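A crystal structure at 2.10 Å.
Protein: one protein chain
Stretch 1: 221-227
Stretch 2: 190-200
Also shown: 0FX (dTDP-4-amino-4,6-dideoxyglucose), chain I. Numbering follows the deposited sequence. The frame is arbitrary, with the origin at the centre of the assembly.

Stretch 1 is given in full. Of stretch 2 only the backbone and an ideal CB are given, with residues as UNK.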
# COMPACT_ATOMS: atom_id res chain seq x y z
N LYS A 221 1.84 -11.41 4.95
CA LYS A 221 2.43 -10.39 5.78
C LYS A 221 3.90 -10.70 5.90
O LYS A 221 4.18 -11.70 6.52
CB LYS A 221 1.80 -10.44 7.19
CG LYS A 221 0.31 -10.18 7.18
CD LYS A 221 -0.13 -9.32 8.36
CE LYS A 221 -1.65 -9.28 8.46
NZ LYS A 221 -2.29 -9.11 7.12
N ASN A 222 4.78 -9.84 5.37
CA ASN A 222 6.21 -10.09 5.28
C ASN A 222 7.13 -9.15 6.01
O ASN A 222 7.74 -9.53 7.01
CB ASN A 222 6.65 -10.22 3.79
CG ASN A 222 5.94 -11.34 3.08
OD1 ASN A 222 5.64 -12.39 3.69
ND2 ASN A 222 5.58 -11.13 1.82
N SER A 223 7.35 -7.94 5.47
CA SER A 223 8.27 -7.03 6.12
C SER A 223 7.64 -6.37 7.32
O SER A 223 6.45 -6.11 7.33
CB SER A 223 8.81 -5.96 5.16
OG SER A 223 7.69 -5.44 4.50
N TYR A 224 8.47 -6.05 8.32
CA TYR A 224 7.94 -5.42 9.52
C TYR A 224 8.97 -4.56 10.19
O TYR A 224 10.16 -4.64 9.86
CB TYR A 224 7.33 -6.48 10.47
CG TYR A 224 8.34 -7.38 11.09
CD1 TYR A 224 8.68 -8.59 10.49
CD2 TYR A 224 9.03 -7.01 12.24
CE1 TYR A 224 9.66 -9.41 11.03
CE2 TYR A 224 10.01 -7.82 12.78
CZ TYR A 224 10.31 -9.02 12.17
OH TYR A 224 11.23 -9.85 12.73
N PHE A 225 8.49 -3.63 11.02
CA PHE A 225 9.37 -3.00 12.00
C PHE A 225 8.84 -3.16 13.42
O PHE A 225 7.64 -3.38 13.66
CB PHE A 225 9.70 -1.52 11.71
CG PHE A 225 8.52 -0.59 11.66
CD1 PHE A 225 7.97 -0.21 10.44
CD2 PHE A 225 7.99 -0.06 12.82
CE1 PHE A 225 6.88 0.63 10.36
CE2 PHE A 225 6.94 0.83 12.75
CZ PHE A 225 6.36 1.16 11.53
N ILE A 226 9.76 -3.02 14.37
CA ILE A 226 9.40 -2.98 15.78
C ILE A 226 9.62 -1.53 16.24
O ILE A 226 10.72 -1.01 16.09
CB ILE A 226 10.25 -3.96 16.61
CG1 ILE A 226 10.20 -5.38 16.03
CG2 ILE A 226 9.82 -3.93 18.07
CD1 ILE A 226 8.86 -6.06 16.18
N ASP A 227 8.57 -0.84 16.66
CA ASP A 227 8.72 0.58 17.02
C ASP A 227 9.13 0.74 18.48
O ASP A 227 9.38 -0.25 19.17
CB ASP A 227 7.50 1.42 16.68
CG ASP A 227 6.29 1.20 17.62
OD1 ASP A 227 6.28 0.50 18.66
OD2 ASP A 227 5.27 1.79 17.25
N UNK A 190 17.92 -16.78 4.61
CA UNK A 190 18.35 -15.53 3.98
C UNK A 190 17.14 -14.63 3.84
O UNK A 190 17.25 -13.43 4.05
CB UNK A 190 19.01 -15.78 2.62
N UNK A 191 15.98 -15.21 3.51
CA UNK A 191 14.74 -14.49 3.36
C UNK A 191 14.35 -13.88 4.73
O UNK A 191 14.17 -12.66 4.88
CB UNK A 191 13.64 -15.41 2.82
N UNK A 192 14.29 -14.75 5.74
CA UNK A 192 13.84 -14.36 7.07
C UNK A 192 14.65 -13.21 7.65
O UNK A 192 14.07 -12.31 8.24
CB UNK A 192 13.91 -15.56 8.01
N UNK A 193 15.94 -13.15 7.40
CA UNK A 193 16.74 -12.00 7.79
C UNK A 193 16.42 -10.67 7.10
O UNK A 193 16.96 -9.66 7.50
CB UNK A 193 18.21 -12.33 7.54
N UNK A 194 15.66 -10.67 6.02
CA UNK A 194 15.35 -9.44 5.30
C UNK A 194 14.01 -8.89 5.75
O UNK A 194 13.62 -7.78 5.37
CB UNK A 194 15.35 -9.68 3.79
N UNK A 195 13.26 -9.71 6.49
CA UNK A 195 11.89 -9.38 6.85
C UNK A 195 11.78 -8.25 7.87
O UNK A 195 10.85 -7.43 7.77
CB UNK A 195 11.19 -10.63 7.40
N UNK A 196 12.72 -8.22 8.82
CA UNK A 196 12.82 -7.16 9.78
C UNK A 196 13.52 -5.95 9.19
O UNK A 196 14.69 -5.99 8.84
CB UNK A 196 13.55 -7.65 11.03
N UNK A 197 12.76 -4.86 9.09
CA UNK A 197 13.27 -3.62 8.56
C UNK A 197 14.19 -3.04 9.61
O UNK A 197 13.89 -3.03 10.83
CB UNK A 197 12.15 -2.65 8.19
N UNK A 198 15.31 -2.52 9.12
CA UNK A 198 16.21 -1.78 10.02
C UNK A 198 16.04 -0.26 9.84
O UNK A 198 16.53 0.36 8.92
CB UNK A 198 17.66 -2.18 9.76
N UNK A 199 15.28 0.36 10.73
CA UNK A 199 14.82 1.76 10.56
C UNK A 199 15.94 2.75 10.38
O UNK A 199 15.73 3.78 9.73
CB UNK A 199 13.98 2.19 11.77
N UNK A 200 17.12 2.42 10.89
CA UNK A 200 18.31 3.28 10.77
C UNK A 200 19.11 3.09 9.48
O UNK A 200 19.89 3.96 9.10
CB UNK A 200 19.24 3.03 11.96
O4P 0FX I . 5.39 -21.41 -4.96
P2 0FX I . 4.20 -22.09 -4.24
O3P 0FX I . 2.78 -22.24 -4.75
O1G 0FX I . 4.70 -23.10 -3.11
C1G 0FX I . 5.34 -24.30 -3.44
C2G 0FX I . 5.69 -24.80 -2.05
O2G 0FX I . 4.61 -24.60 -1.13
C3G 0FX I . 6.92 -24.11 -1.50
O3G 0FX I . 7.19 -24.85 -0.29
C4G 0FX I . 8.03 -24.15 -2.56
N4A 0FX I . 9.29 -23.59 -2.09
C5G 0FX I . 7.63 -23.47 -3.87
C6G 0FX I . 8.73 -23.59 -4.93
O5G 0FX I . 6.45 -24.13 -4.34
OPP 0FX I . 3.44 -21.28 -3.10
P 0FX I . 3.88 -20.36 -1.88
O1P 0FX I . 4.44 -21.07 -0.67
O2P 0FX I . 2.58 -19.58 -1.99
O5 0FX I . 4.90 -19.22 -2.39
C5 0FX I . 4.49 -18.41 -3.49
C4 0FX I . 4.96 -16.97 -3.34
O4 0FX I . 4.19 -16.32 -2.35
C3 0FX I . 6.38 -16.78 -2.91
O3 0FX I . 7.29 -16.63 -4.01
C2 0FX I . 6.36 -15.42 -2.22
C1 0FX I . 4.94 -15.37 -1.63
N11 0FX I . 5.00 -15.59 -0.18
C61 0FX I . 4.89 -16.84 0.31
C51 0FX I . 4.97 -17.05 1.67
C5A 0FX I . 4.91 -18.40 2.35
C21 0FX I . 5.16 -14.53 0.63
O21 0FX I . 5.23 -13.27 0.17
N31 0FX I . 5.19 -14.66 1.96
C41 0FX I . 5.08 -15.92 2.44
O41 0FX I . 5.15 -16.16 3.75

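Stretch 2 opens as a helix and then runs out alongside the strand of stretch 1, so its later positions meet that strand more closely than its first ones. At position 190 the ideal CB has nothing of stretch 1 within 5.5 Å, and the helical backbone would accept almost any polar residue; it is Asp 190.

Position 191 is also helical, and its CB points sideways with no neighbour in stretch 1 close by. Some way off lies the amide of Asn 222, which is engaged with the nucleotide: N31 of 0FX donates to Asn 222 OD1 at 2.9 Å, and Asn 222 ND2 donates to O21 of 0FX at 2.7 Å. A short side chain would fall far short of this site, whereas a long one, such as arginine, methionine or an aromatic, could approach it. The residue is Tyr 191. With chi1 in t its ring reaches across, and its OH comes 3.1 Å from Asn 222 CG, which lies at the ring edge. The OH is 3.3 Å from Asn 222 OD1, but the angle is poor, so the contact is one of packing.

Positions 192 and 193, both out of reach of stretch 1, would suit polar or charged residues and hold Lys 192 and Asn 193. Position 194 points sideways into space that stretch 1 leaves empty, so much would fit; it is Met 194.

At position 195 the margin narrows. The ideal CB sits 3.6 Å from Asn 222 O and 4.1 Å from Tyr 224 CE1, which favours a small side chain such as alanine, serine or cysteine. Cys 195 meets the need, its CB 4.2 Å from Tyr 224 CE1. Its carbonyl is the acceptor for Tyr 224 N (2.8 Å from N to O), a bond available to any residue here, and Ser 223 CA adds a CA-H...O contact to the same O at 3.1 Å.

Position 196 pairs with Tyr 224 in a single beta bridge. Its CA lies over one face of the tyrosine ring, 4.1 Å from the centroid, while its CB points sideways near Tyr 224 OH. Glutamine, lysine or glutamate could extend along the ring. Glu 196 does so, bringing OE1 to 3.3 Å from both Tyr 224 CE2 and Ile 226 CG1.

At position 197 the CB points toward stretch 1, 4.4 Å from Phe 225 CB, and the extended backbone angles suit a beta-branched residue; valine or isoleucine would serve. Ile 197 packs its CB against Phe 225 CB and places CG1 4.2 Å from Ser 223 CB. Its N donates to Tyr 224 O at 2.7 Å and 168°, completing the pair of backbone bonds around Tyr 224.

Position 198 points away and suits a polar residue. Asp 198 accepts, through its OD1, a hydrogen bond from the backbone N of position 200.

Position 199 points toward stretch 1 across a gap that a long apolar chain could close, leucine or methionine for instance. Leu 199 sets CD1 3.8 Å from Phe 225 CB. Position 200 is out of reach of stretch 1, so a polar or charged residue would suit it as well as many others; it is Asp 200.

Stretch 2, residues 190-200: DYKNMCEIDLD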
# COMPACT_ATOMS: atom_id res chain seq x y z
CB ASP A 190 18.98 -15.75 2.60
CG ASP A 190 20.39 -16.33 2.67
OD1 ASP A 190 21.22 -15.90 3.51
OD2 ASP A 190 20.66 -17.23 1.84
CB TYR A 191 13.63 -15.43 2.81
CG TYR A 191 12.29 -14.76 2.69
CD1 TYR A 191 12.06 -13.81 1.70
CD2 TYR A 191 11.25 -15.03 3.59
CE1 TYR A 191 10.85 -13.14 1.61
CE2 TYR A 191 10.03 -14.38 3.51
CZ TYR A 191 9.84 -13.43 2.53
OH TYR A 191 8.64 -12.76 2.40
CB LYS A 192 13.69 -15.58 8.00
CG LYS A 192 12.40 -16.35 7.68
CD LYS A 192 12.10 -17.53 8.61
CE LYS A 192 10.85 -17.35 9.50
NZ LYS A 192 9.60 -17.98 8.97
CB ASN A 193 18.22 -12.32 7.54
CG ASN A 193 18.74 -13.45 8.44
OD1 ASN A 193 18.30 -13.62 9.59
ND2 ASN A 193 19.67 -14.23 7.91
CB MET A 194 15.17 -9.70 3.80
CG MET A 194 16.32 -10.32 3.07
SD MET A 194 16.20 -9.89 1.33
CE MET A 194 14.78 -10.88 0.90
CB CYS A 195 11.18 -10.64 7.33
SG CYS A 195 10.77 -11.70 5.93
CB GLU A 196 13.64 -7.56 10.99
CG GLU A 196 13.57 -6.48 12.05
CD GLU A 196 13.59 -7.07 13.45
OE1 GLU A 196 12.74 -6.70 14.29
OE2 GLU A 196 14.41 -7.97 13.69
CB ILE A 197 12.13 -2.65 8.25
CG1 ILE A 197 11.34 -3.12 7.03
CG2 ILE A 197 12.61 -1.22 8.07
CD1 ILE A 197 10.20 -2.18 6.69
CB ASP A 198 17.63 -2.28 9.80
CG ASP A 198 18.66 -1.36 10.41
OD1 ASP A 198 18.26 -0.58 11.31
OD2 ASP A 198 19.82 -1.42 9.93
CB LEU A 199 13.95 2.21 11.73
CG LEU A 199 12.69 1.33 11.76
CD1 LEU A 199 12.07 1.08 13.14
CD2 LEU A 199 11.68 1.90 10.78
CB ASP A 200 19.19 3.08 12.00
CG ASP A 200 18.49 3.56 13.25
OD1 ASP A 200 18.04 4.72 13.25
OD2 ASP A 200 18.30 2.80 14.21
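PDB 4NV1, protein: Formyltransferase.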